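Local coordinates for acyl-coenzyme A thioesterase THEM4 (Rhodococcus sp., PDB 2OV9), which probably hydrolyses acyl-coenzyme A thioesters to the free fatty acid and coenzyme A, as a member of the thioesterase superfamily, at the interface of chains A and B. Coordinates in Å, arbitrary orientation; residue numbers count along the deposited sequence, not the author numbering. Chains: chain A/B, Hypothetical protein.

The interface of chains A and B. Residues chain A 41, 51, 55, 58; chain B 30-31, 34, 65.
A:Leu41 lies against B:Ala30, B:Thr31, B:Ala34 and B:Leu65 through both methyl branches. CD1 of A:Leu41 reaches the CB methyl of B:Ala34 at 3.7 Å. It also lies over the backbone of B:Thr31, and both methyls are near the hydroxyl OG1 of that residue. CD2 of A:Leu41 packs on B:Leu65 and meets CB of B:Ala30 at 3.9 Å. The branch point itself is covered: CG of A:Leu41 is 3.9 Å from CD1 of B:Leu65, with the two leucine side chains set at an oblique angle. In A:Leu41, CG stands anti to the carbonyl carbon (chi1 -79°), and the fork points at helix 26-43 of chain B. Cut back to alanine, A:Leu41 would probably lose its packing on CB of B:Ala34 and B:Ala30 and open a gap beside B:Leu65.

B:Ala30 buries most surface on chain B here (38 Å²), with chain A groups close on several sides. CB of A:Ala55 lies 3.8 Å from CA of B:Ala30. CD1 of A:Leu58 lies 3.6 Å from the backbone O of B:Ala30. The short side chain probably lets helix 51-67 of chain A come close to the backbone of helix 26-43 of chain B.

B:Leu65 approaches from helix 51-67 of chain B and spreads its fork between two leucines of chain A. While CD1 covers A:Leu41, CD2 of B:Leu65 meets CD2 of A:Leu51 at 3.8 Å. Those two side chains cross at about a right angle and touch through their methyl ends.

The patch thus joins both N-terminal helices of each chain, 26-43 and 51-67, by apolar packing. The two-fold axis repeats it with the chains exchanged. The helices of the two copies interlock in one bundle, which is likely to help hold the two copies together, if the deposited pair is the biological dimer.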
loop_
_atom_site.group_PDB
_atom_site.type_symbol
_atom_site.label_atom_id
_atom_site.label_comp_id
_atom_site.label_asym_id
_atom_site.label_seq_id
_atom_site.Cartn_x
_atom_site.Cartn_y
_atom_site.Cartn_z
ATOM N N LEU A 41 13.551 -9.628 3.775
ATOM C CA LEU A 41 14.434 -8.509 3.452
ATOM C C LEU A 41 14.437 -7.395 4.500
ATOM O O LEU A 41 15.456 -6.737 4.712
ATOM C CB LEU A 41 14.097 -7.959 2.049
ATOM C CG LEU A 41 14.651 -8.764 0.867
ATOM C CD1 LEU A 41 14.019 -8.302 -0.442
ATOM C CD2 LEU A 41 16.192 -8.617 0.756
ATOM N N LEU A 51 24.198 -11.506 0.121
ATOM C CA LEU A 51 23.186 -10.667 -0.525
ATOM C C LEU A 51 23.580 -10.333 -1.956
ATOM O O LEU A 51 22.728 -10.072 -2.798
ATOM C CB LEU A 51 22.933 -9.382 0.268
ATOM C CG LEU A 51 22.164 -9.531 1.571
ATOM C CD1 LEU A 51 22.193 -8.221 2.336
ATOM C CD2 LEU A 51 20.715 -9.939 1.304
ATOM N N ALA A 55 20.782 -11.169 -4.785
ATOM C CA ALA A 55 20.268 -10.217 -5.743
ATOM C C ALA A 55 20.405 -10.794 -7.146
ATOM O O ALA A 55 19.496 -10.655 -7.950
ATOM C CB ALA A 55 20.975 -8.877 -5.634
ATOM N N LEU A 58 17.510 -13.298 -7.637
ATOM C CA LEU A 58 16.202 -12.625 -7.781
ATOM C C LEU A 58 16.091 -11.988 -9.170
ATOM O O LEU A 58 15.048 -12.063 -9.819
ATOM C CB LEU A 58 16.002 -11.601 -6.665
ATOM C CG LEU A 58 15.786 -12.210 -5.269
ATOM C CD1 LEU A 58 15.986 -11.123 -4.205
ATOM C CD2 LEU A 58 14.394 -12.799 -5.147
ATOM N N ALA B 30 19.195 -6.083 -3.610
ATOM C CA ALA B 30 18.354 -7.260 -3.472
ATOM C C ALA B 30 16.881 -6.858 -3.417
ATOM O O ALA B 30 16.040 -7.524 -4.030
ATOM C CB ALA B 30 18.729 -8.030 -2.202
ATOM N N THR B 31 16.585 -5.780 -2.691
ATOM C CA THR B 31 15.214 -5.270 -2.596
ATOM C C THR B 31 14.733 -4.793 -3.978
ATOM O O THR B 31 13.590 -5.068 -4.371
ATOM C CB THR B 31 15.071 -4.165 -1.536
ATOM O OG1 THR B 31 15.527 -4.663 -0.268
ATOM C CG2 THR B 31 13.624 -3.745 -1.401
ATOM N N ALA B 34 13.809 -7.950 -5.804
ATOM C CA ALA B 34 12.482 -8.340 -5.331
ATOM C C ALA B 34 11.350 -7.527 -5.940
ATOM O O ALA B 34 10.330 -8.098 -6.351
ATOM C CB ALA B 34 12.398 -8.295 -3.792
ATOM N N LEU B 65 17.626 -15.649 3.891
ATOM C CA LEU B 65 17.445 -14.318 4.498
ATOM C C LEU B 65 17.016 -14.401 5.951
ATOM O O LEU B 65 17.515 -13.653 6.811
ATOM C CB LEU B 65 16.428 -13.490 3.712
ATOM C CG LEU B 65 16.814 -13.257 2.244
ATOM C CD1 LEU B 65 15.744 -12.419 1.528
ATOM C CD2 LEU B 65 18.207 -12.630 2.121
#